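Local atomic coordinates of leucine aminopeptidase 1 (Caenorhabditis elegans, PDB entry 2HC9), a protein that removes N-terminal amino acids, preferably leucine, from peptides as a zinc-dependent M17 aminopeptidase with two zinc ions per subunit, and probably serves in digestion. Residues 19-24 with 71-76; 108-113 with 147-152; 204-209 with 232-237. The protein carries 1 engineered substitution. One frame throughout, in Å; residues are numbered along the deposited sequence. Where two conformers were deposited one is given.

Contact 1 (19-24 with 71-76); sequences SLIIVG and LAHLIT
Ile22 and Leu74 meet across two neighbouring parallel strands in the six-stranded mixed sheet of the N-terminal domain, a domain of the macro-domain clan. In Leu74 CG is anti to the backbone N (chi1 172°), and CD1 beyond it turns toward strand 19-24, 3.7 Å from Ile22 CG2; the two side chains cross obliquely. Trp52 of helix 49-58 touches both residues, and Met55 and Ile56 also touch Leu74, so the helix packs on this part of the face. On the other face Ile75 turns CG1 to the side of its own N (chi1 -68°), and its CD1 stops 4.0 Å from Ile21 CG2, while Leu97 of helix 90-97 touches both isoleucines. Five backbone bonds fix the pairing: the N-H groups of Leu20, Ile22 and Gly24 point to the carbonyls of Leu71, His73 and Ile75, and those of His73 and Ile75 return to Leu20 and Ile22. In the modelled conformers of Ser19 and His73, each one of two, a water lies 2.6 Å from Ser19 OG and 2.6 Å from His73 ND1, a provisional bridge. The straightest backbone bond runs from Ile75 N to Ile22 O, at 176° and 2.8 Å.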
loop_
_atom_site.group_PDB
_atom_site.type_symbol
_atom_site.label_atom_id
_atom_site.label_comp_id
_atom_site.label_asym_id
_atom_site.label_seq_id
_atom_site.Cartn_x
_atom_site.Cartn_y
_atom_site.Cartn_z
ATOM N N SER A 19 -41.534 -28.005 -9.003
ATOM C CA SER A 19 -40.819 -27.174 -9.971
ATOM C C SER A 19 -40.218 -28.037 -11.062
ATOM O O SER A 19 -39.627 -29.083 -10.776
ATOM C CB SER A 19 -39.665 -26.417 -9.309
ATOM O OG SER A 19 -38.878 -25.784 -10.308
ATOM N N LEU A 20 -40.342 -27.592 -12.306
ATOM C CA LEU A 20 -39.825 -28.364 -13.415
ATOM C C LEU A 20 -38.705 -27.598 -14.115
ATOM O O LEU A 20 -38.878 -26.443 -14.519
ATOM C CB LEU A 20 -40.937 -28.659 -14.439
ATOM C CG LEU A 20 -40.462 -29.274 -15.762
ATOM C CD1 LEU A 20 -39.938 -30.685 -15.541
ATOM C CD2 LEU A 20 -41.592 -29.282 -16.827
ATOM N N ILE A 21 -37.566 -28.250 -14.293
ATOM C CA ILE A 21 -36.496 -27.633 -15.073
ATOM C C ILE A 21 -36.057 -28.575 -16.186
ATOM O O ILE A 21 -35.617 -29.697 -15.923
ATOM C CB ILE A 21 -35.302 -27.210 -14.167
ATOM C CG1 ILE A 21 -35.778 -26.165 -13.152
ATOM C CG2 ILE A 21 -34.121 -26.674 -15.032
ATOM C CD1 ILE A 21 -34.807 -25.879 -12.070
ATOM N N ILE A 22 -36.211 -28.117 -17.430
ATOM C CA ILE A 22 -35.784 -28.894 -18.605
ATOM C C ILE A 22 -34.407 -28.425 -19.074
ATOM O O ILE A 22 -34.165 -27.225 -19.206
ATOM C CB ILE A 22 -36.798 -28.759 -19.779
ATOM C CG1 ILE A 22 -38.194 -29.168 -19.301
ATOM C CG2 ILE A 22 -36.354 -29.604 -21.014
ATOM C CD1 ILE A 22 -39.325 -28.632 -20.199
ATOM N N VAL A 23 -33.507 -29.376 -19.315
ATOM C CA VAL A 23 -32.127 -29.046 -19.674
ATOM C C VAL A 23 -31.669 -29.793 -20.926
ATOM O O VAL A 23 -31.842 -31.014 -21.039
ATOM C CB VAL A 23 -31.157 -29.352 -18.498
ATOM C CG1 VAL A 23 -29.713 -28.862 -18.837
ATOM C CG2 VAL A 23 -31.681 -28.731 -17.208
ATOM N N GLY A 24 -31.084 -29.063 -21.879
ATOM C CA GLY A 24 -30.501 -29.724 -23.049
ATOM C C GLY A 24 -29.689 -28.781 -23.928
ATOM O O GLY A 24 -29.939 -27.589 -23.953
ATOM N N LEU A 71 -42.476 -21.440 -11.323
ATOM C CA LEU A 71 -42.300 -22.880 -11.108
ATOM C C LEU A 71 -41.446 -23.594 -12.147
ATOM O O LEU A 71 -41.141 -24.772 -11.991
ATOM C CB LEU A 71 -43.653 -23.598 -11.044
ATOM C CG LEU A 71 -44.502 -23.370 -9.794
ATOM C CD1 LEU A 71 -45.903 -23.968 -9.978
ATOM C CD2 LEU A 71 -43.817 -23.871 -8.526
ATOM N N ALA A 72 -41.093 -22.939 -13.245
ATOM C CA ALA A 72 -40.521 -23.734 -14.346
ATOM C C ALA A 72 -39.559 -22.990 -15.241
ATOM O O ALA A 72 -39.760 -21.804 -15.522
ATOM C CB ALA A 72 -41.632 -24.370 -15.202
ATOM N N HIS A 73 -38.546 -23.705 -15.729
ATOM C CA HIS A 73 -37.487 -23.111 -16.556
ATOM C C HIS A 73 -37.030 -24.087 -17.633
ATOM O O HIS A 73 -37.000 -25.296 -17.392
ATOM C CB HIS A 73 -36.276 -22.781 -15.673
ATOM C CG HIS A 73 -36.544 -21.728 -14.649
ATOM N ND1 HIS A 73 -37.042 -22.015 -13.396
ATOM C CD2 HIS A 73 -36.384 -20.386 -14.694
ATOM C CE1 HIS A 73 -37.171 -20.894 -12.713
ATOM N NE2 HIS A 73 -36.782 -19.890 -13.479
ATOM N N LEU A 74 -36.634 -23.558 -18.788
ATOM C CA LEU A 74 -35.848 -24.316 -19.769
ATOM C C LEU A 74 -34.426 -23.728 -19.795
ATOM O O LEU A 74 -34.250 -22.523 -19.942
ATOM C CB LEU A 74 -36.471 -24.170 -21.164
ATOM C CG LEU A 74 -35.704 -24.731 -22.377
ATOM C CD1 LEU A 74 -35.668 -26.249 -22.352
ATOM C CD2 LEU A 74 -36.335 -24.284 -23.676
ATOM N N ILE A 75 -33.436 -24.598 -19.668
ATOM C CA ILE A 75 -32.032 -24.214 -19.787
ATOM C C ILE A 75 -31.473 -24.787 -21.096
ATOM O O ILE A 75 -31.425 -26.004 -21.289
ATOM C CB ILE A 75 -31.202 -24.698 -18.564
ATOM C CG1 ILE A 75 -31.633 -23.928 -17.306
ATOM C CG2 ILE A 75 -29.677 -24.528 -18.827
ATOM C CD1 ILE A 75 -30.927 -24.441 -16.008
ATOM N N THR A 76 -31.081 -23.887 -21.994
ATOM C CA THR A 76 -30.437 -24.276 -23.231
ATOM C C THR A 76 -28.914 -24.195 -23.085
ATOM O O THR A 76 -28.363 -23.145 -22.732
ATOM C CB THR A 76 -30.939 -23.409 -24.413
ATOM O OG1 THR A 76 -32.369 -23.521 -24.509
ATOM C CG2 THR A 76 -30.305 -23.860 -25.727
HETATM O O HOH W 1 -38.024 -23.904 -11.895
#

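Contact 2 (108-113 with 147-152); sequences NVHFVL and NIDVVC
His110 NE2 donates to Asp149 OD2 over 2.7 Å, with 159° at the hydrogen. The carboxylate oxygen lies close to the imidazole plane, yet the ring approaches it from above the carboxylate plane, and the two planes stand 81° apart. CG of His110 is anti to the backbone N (chi1 -166°), and the ring beyond it comes toward strand 147-151, where Asn147 O also lies at its edge. Asp149 has further partners: OD1 forms a salt bridge with Arg7 and OD2 accepts from Gln11 N, which would be expected to stabilise its negative charge. These strands are the parallel pair of a beta-alpha-beta unit whose connection includes helix 120-128, and five backbone bonds in parallel register join them. That helix covers the opposite, apolar face, where the packed residues are buried: Phe111 lies beside Ile148, CD2 to CG1 at 4.1 Å, and Leu113 beside Val150, CD2 to CG2 at 4.2 Å. Ile127 touches both Phe111 and Ile148. Val151, by contrast, is partly exposed, although its CG2 comes just as near, 4.1 Å from Val112 CG1. At the Asn147 end a water accepts from Asn147 ND2 at 2.9 Å and gives a weak bond to Val109 O.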
loop_
_atom_site.group_PDB
_atom_site.type_symbol
_atom_site.label_atom_id
_atom_site.label_comp_id
_atom_site.label_asym_id
_atom_site.label_seq_id
_atom_site.Cartn_x
_atom_site.Cartn_y
_atom_site.Cartn_z
ATOM N N ASN A 108 -41.065 -30.692 -4.613
ATOM C CA ASN A 108 -40.300 -31.485 -5.586
ATOM C C ASN A 108 -39.632 -30.582 -6.623
ATOM O O ASN A 108 -40.253 -29.640 -7.141
ATOM C CB ASN A 108 -41.225 -32.449 -6.346
ATOM C CG ASN A 108 -42.099 -33.275 -5.418
ATOM O OD1 ASN A 108 -43.328 -33.270 -5.530
ATOM N ND2 ASN A 108 -41.472 -33.995 -4.511
ATOM N N VAL A 109 -38.379 -30.884 -6.955
ATOM C CA VAL A 109 -37.782 -30.350 -8.189
ATOM C C VAL A 109 -37.525 -31.472 -9.175
ATOM O O VAL A 109 -36.825 -32.436 -8.875
ATOM C CB VAL A 109 -36.497 -29.562 -7.942
ATOM C CG1 VAL A 109 -36.071 -28.841 -9.246
ATOM C CG2 VAL A 109 -36.746 -28.552 -6.834
ATOM N N HIS A 110 -38.117 -31.344 -10.350
ATOM C CA HIS A 110 -37.999 -32.370 -11.360
ATOM C C HIS A 110 -37.134 -31.838 -12.518
ATOM O O HIS A 110 -37.531 -30.869 -13.193
ATOM C CB HIS A 110 -39.405 -32.732 -11.867
ATOM C CG HIS A 110 -39.450 -33.998 -12.676
ATOM N ND1 HIS A 110 -40.597 -34.432 -13.307
ATOM C CD2 HIS A 110 -38.500 -34.928 -12.942
ATOM C CE1 HIS A 110 -40.349 -35.574 -13.931
ATOM N NE2 HIS A 110 -39.086 -35.894 -13.729
ATOM N N PHE A 111 -35.969 -32.452 -12.725
ATOM C CA PHE A 111 -35.151 -32.166 -13.924
ATOM C C PHE A 111 -35.429 -33.190 -14.995
ATOM O O PHE A 111 -35.376 -34.400 -14.744
ATOM C CB PHE A 111 -33.637 -32.150 -13.632
ATOM C CG PHE A 111 -33.229 -31.021 -12.725
ATOM C CD1 PHE A 111 -32.742 -29.829 -13.256
ATOM C CD2 PHE A 111 -33.420 -31.131 -11.344
ATOM C CE1 PHE A 111 -32.425 -28.757 -12.412
ATOM C CE2 PHE A 111 -33.104 -30.075 -10.486
ATOM C CZ PHE A 111 -32.600 -28.883 -11.012
ATOM N N VAL A 112 -35.681 -32.684 -16.191
ATOM C CA VAL A 112 -35.639 -33.517 -17.387
ATOM C C VAL A 112 -34.380 -33.140 -18.168
ATOM O O VAL A 112 -34.298 -32.060 -18.770
ATOM C CB VAL A 112 -36.875 -33.335 -18.270
ATOM C CG1 VAL A 112 -36.730 -34.224 -19.522
ATOM C CG2 VAL A 112 -38.152 -33.727 -17.481
ATOM N N LEU A 113 -33.422 -34.043 -18.130
ATOM C CA LEU A 113 -32.101 -33.816 -18.736
ATOM C C LEU A 113 -31.976 -34.578 -20.053
ATOM O O LEU A 113 -31.801 -35.802 -20.059
ATOM C CB LEU A 113 -30.990 -34.233 -17.760
ATOM C CG LEU A 113 -29.531 -34.169 -18.282
ATOM C CD1 LEU A 113 -29.149 -32.728 -18.672
ATOM C CD2 LEU A 113 -28.577 -34.686 -17.214
ATOM N N ASN A 147 -35.490 -35.084 -8.360
ATOM C CA ASN A 147 -35.284 -36.177 -9.312
ATOM C C ASN A 147 -34.648 -35.618 -10.586
ATOM O O ASN A 147 -35.239 -34.765 -11.250
ATOM C CB ASN A 147 -36.614 -36.848 -9.671
ATOM C CG ASN A 147 -37.130 -37.728 -8.538
ATOM O OD1 ASN A 147 -36.624 -38.827 -8.292
ATOM N ND2 ASN A 147 -38.119 -37.224 -7.831
ATOM N N ILE A 148 -33.446 -36.090 -10.900
ATOM C CA ILE A 148 -32.821 -35.824 -12.196
ATOM C C ILE A 148 -33.072 -37.015 -13.115
ATOM O O ILE A 148 -32.437 -38.075 -12.995
ATOM C CB ILE A 148 -31.277 -35.554 -12.060
ATOM C CG1 ILE A 148 -31.025 -34.487 -10.957
ATOM C CG2 ILE A 148 -30.680 -35.170 -13.432
ATOM C CD1 ILE A 148 -29.566 -34.297 -10.592
ATOM N N ASP A 149 -34.000 -36.815 -14.042
ATOM C CA ASP A 149 -34.382 -37.836 -15.021
ATOM C C ASP A 149 -33.622 -37.656 -16.323
ATOM O O ASP A 149 -33.824 -36.692 -17.074
ATOM C CB ASP A 149 -35.900 -37.800 -15.260
ATOM C CG ASP A 149 -36.690 -38.300 -14.048
ATOM O OD1 ASP A 149 -36.067 -38.734 -13.040
ATOM O OD2 ASP A 149 -37.931 -38.259 -14.109
ATOM N N VAL A 150 -32.738 -38.606 -16.580
ATOM C CA VAL A 150 -31.863 -38.507 -17.716
ATOM C C VAL A 150 -32.546 -39.239 -18.866
ATOM O O VAL A 150 -32.932 -40.405 -18.723
ATOM C CB VAL A 150 -30.503 -39.161 -17.437
ATOM C CG1 VAL A 150 -29.609 -39.030 -18.659
ATOM C CG2 VAL A 150 -29.832 -38.537 -16.199
ATOM N N VAL A 151 -32.680 -38.540 -19.990
ATOM C CA VAL A 151 -33.220 -39.118 -21.226
ATOM C C VAL A 151 -32.030 -39.396 -22.141
ATOM O O VAL A 151 -31.498 -38.486 -22.808
ATOM C CB VAL A 151 -34.185 -38.144 -21.918
ATOM C CG1 VAL A 151 -34.754 -38.774 -23.197
ATOM C CG2 VAL A 151 -35.321 -37.748 -20.963
ATOM N N CYS A 152 -31.590 -40.647 -22.122
ATOM C CA CYS A 152 -30.408 -41.075 -22.861
ATOM C C CYS A 152 -30.508 -42.582 -23.060
ATOM O O CYS A 152 -30.560 -43.328 -22.081
ATOM C CB CYS A 152 -29.123 -40.722 -22.089
ATOM S SG CYS A 152 -27.575 -41.332 -22.855
HETATM O O HOH W 2 -38.898 -34.458 -7.828
#

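Contact 3 (204-209 with 232-237); sequences ITVIRG and AFVVLS
Thr205 and Val235 exchange two backbone hydrogen bonds, Thr205 N to Val235 O at 2.9 Å and Val235 N to Thr205 O at 2.8 Å. Ile207 and Phe233 repeat the exchange, so both are hydrogen-bonded antiparallel pairs, and the strand axes run at 173°. A water adds a polar link, lying 2.6 Å from Thr205 OG1 and donating to Val235 O at 3.2 Å. Apolar contacts occupy both faces. Ile204 and Leu236 lie side by side: Leu236 CG sits beside its own N (chi1 -48°), and CD2 beyond it comes 4.0 Å from Ile204 CG1. Val206 CG2 meets Val234 CG2 at 4.1 Å, on the face where helix 186-199 packs. On the other face Ile207 CD1 lies at the edge of the Phe233 ring, near its plane and 4.4 Å from CD2, while Tyr347 meets that ring edge-to-face. Among charged groups, Arg208 rests CG 4.3 Å from Ala232 CB and carries its guanidinium on to a salt bridge with Asp187. Strand 232-238 pairs on its other side with strand 297-307, so this antiparallel ladder adds strand 203-208 to the mixed central sheet of the M17 catalytic domain.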
loop_
_atom_site.group_PDB
_atom_site.type_symbol
_atom_site.label_atom_id
_atom_site.label_comp_id
_atom_site.label_asym_id
_atom_site.label_seq_id
_atom_site.Cartn_x
_atom_site.Cartn_y
_atom_site.Cartn_z
ATOM N N ILE A 204 -8.611 -48.098 8.510
ATOM C CA ILE A 204 -8.524 -46.678 8.883
ATOM C C ILE A 204 -7.330 -46.441 9.806
ATOM O O ILE A 204 -7.185 -47.127 10.819
ATOM C CB ILE A 204 -9.807 -46.214 9.604
ATOM C CG1 ILE A 204 -11.054 -46.467 8.726
ATOM C CG2 ILE A 204 -9.724 -44.725 10.023
ATOM C CD1 ILE A 204 -12.357 -46.378 9.545
ATOM N N THR A 205 -6.465 -45.494 9.442
ATOM C CA THR A 205 -5.364 -45.083 10.330
ATOM C C THR A 205 -5.525 -43.598 10.656
ATOM O O THR A 205 -5.768 -42.813 9.764
ATOM C CB THR A 205 -4.031 -45.299 9.644
ATOM O OG1 THR A 205 -3.968 -46.648 9.170
ATOM C CG2 THR A 205 -2.831 -45.010 10.604
ATOM N N VAL A 206 -5.442 -43.246 11.935
ATOM C CA VAL A 206 -5.514 -41.850 12.376
ATOM C C VAL A 206 -4.307 -41.612 13.251
ATOM O O VAL A 206 -4.111 -42.299 14.256
ATOM C CB VAL A 206 -6.826 -41.549 13.162
ATOM C CG1 VAL A 206 -6.823 -40.105 13.730
ATOM C CG2 VAL A 206 -8.041 -41.755 12.263
ATOM N N ILE A 207 -3.479 -40.646 12.858
ATOM C CA ILE A 207 -2.301 -40.268 13.642
ATOM C C ILE A 207 -2.494 -38.798 13.992
ATOM O O ILE A 207 -2.714 -37.971 13.110
ATOM C CB ILE A 207 -0.993 -40.463 12.827
ATOM C CG1 ILE A 207 -0.881 -41.904 12.281
ATOM C CG2 ILE A 207 0.236 -40.109 13.677
ATOM C CD1 ILE A 207 0.288 -42.107 11.324
ATOM N N ARG A 208 -2.466 -38.474 15.273
ATOM C CA ARG A 208 -3.065 -37.218 15.719
ATOM C C ARG A 208 -2.175 -36.525 16.755
ATOM O O ARG A 208 -1.588 -37.204 17.577
ATOM C CB ARG A 208 -4.419 -37.570 16.326
ATOM C CG ARG A 208 -5.253 -36.425 16.620
ATOM C CD ARG A 208 -6.697 -36.857 16.736
ATOM N NE ARG A 208 -7.431 -35.732 17.287
ATOM C CZ ARG A 208 -7.636 -35.549 18.583
ATOM N NH1 ARG A 208 -7.192 -36.457 19.452
ATOM N NH2 ARG A 208 -8.305 -34.484 19.006
ATOM N N GLY A 209 -2.071 -35.188 16.711
ATOM C CA GLY A 209 -1.435 -34.426 17.799
ATOM C C GLY A 209 0.025 -34.809 17.962
ATOM O O GLY A 209 0.773 -34.904 16.958
ATOM N N ALA A 232 -3.938 -33.782 12.331
ATOM C CA ALA A 232 -4.141 -35.221 12.139
ATOM C C ALA A 232 -3.765 -35.600 10.740
ATOM O O ALA A 232 -3.841 -34.788 9.810
ATOM C CB ALA A 232 -5.613 -35.613 12.392
ATOM N N PHE A 233 -3.370 -36.856 10.595
ATOM C CA PHE A 233 -3.225 -37.486 9.302
ATOM C C PHE A 233 -4.135 -38.725 9.300
ATOM O O PHE A 233 -4.050 -39.572 10.202
ATOM C CB PHE A 233 -1.771 -37.918 9.148
ATOM C CG PHE A 233 -1.450 -38.565 7.817
ATOM C CD1 PHE A 233 -1.562 -37.849 6.622
ATOM C CD2 PHE A 233 -0.979 -39.865 7.775
ATOM C CE1 PHE A 233 -1.201 -38.405 5.396
ATOM C CE2 PHE A 233 -0.618 -40.446 6.559
ATOM C CZ PHE A 233 -0.738 -39.733 5.361
ATOM N N VAL A 234 -5.028 -38.786 8.323
ATOM C CA VAL A 234 -5.997 -39.887 8.245
ATOM C C VAL A 234 -5.767 -40.644 6.957
ATOM O O VAL A 234 -5.715 -40.039 5.875
ATOM C CB VAL A 234 -7.442 -39.343 8.255
ATOM C CG1 VAL A 234 -8.478 -40.485 8.018
ATOM C CG2 VAL A 234 -7.712 -38.604 9.585
ATOM N N VAL A 235 -5.666 -41.969 7.055
ATOM C CA VAL A 235 -5.536 -42.809 5.855
ATOM C C VAL A 235 -6.755 -43.736 5.812
ATOM O O VAL A 235 -7.008 -44.436 6.793
ATOM C CB VAL A 235 -4.250 -43.672 5.904
ATOM C CG1 VAL A 235 -4.090 -44.481 4.598
ATOM C CG2 VAL A 235 -3.021 -42.777 6.132
ATOM N N LEU A 236 -7.470 -43.745 4.692
ATOM C CA LEU A 236 -8.461 -44.800 4.425
ATOM C C LEU A 236 -7.868 -45.674 3.344
ATOM O O LEU A 236 -7.544 -45.178 2.264
ATOM C CB LEU A 236 -9.769 -44.194 3.908
ATOM C CG LEU A 236 -10.288 -42.996 4.722
ATOM C CD1 LEU A 236 -11.607 -42.518 4.113
ATOM C CD2 LEU A 236 -10.445 -43.374 6.221
ATOM N N SER A 237 -7.738 -46.972 3.623
ATOM C CA SER A 237 -7.155 -47.893 2.634
ATOM C C SER A 237 -8.149 -48.953 2.175
ATOM O O SER A 237 -8.824 -49.587 3.011
ATOM C CB SER A 237 -5.901 -48.562 3.200
ATOM O OG SER A 237 -4.883 -47.581 3.432
HETATM O O HOH W 3 -5.322 -47.186 7.001
#

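How the contacts relate
Contacts 1 and 2 are parts of one sheet, their centres 10 Å apart, because strands 18-25 and 108-114 are neighbours in it. Two probable hydrogen bonds join them. One runs from His110 N to Ser19 O at 2.8 Å. The other runs from Ser19 N to Asn108 O, also at 2.8 Å. Ile21 CB packs 3.7 Å from Phe111 CE1. Contact 3 belongs to a separate sheet in the catalytic domain, on the opposite side of the chain's centre; its own centre is about 44 Å from that of contact 1 and about 39 Å from that of contact 2. It also comes nearer the zinc site: the Phe233 side chain is about 10 Å from that of Lys252, a zinc ligand, whereas contacts 1 and 2 lie away from the annotated sites.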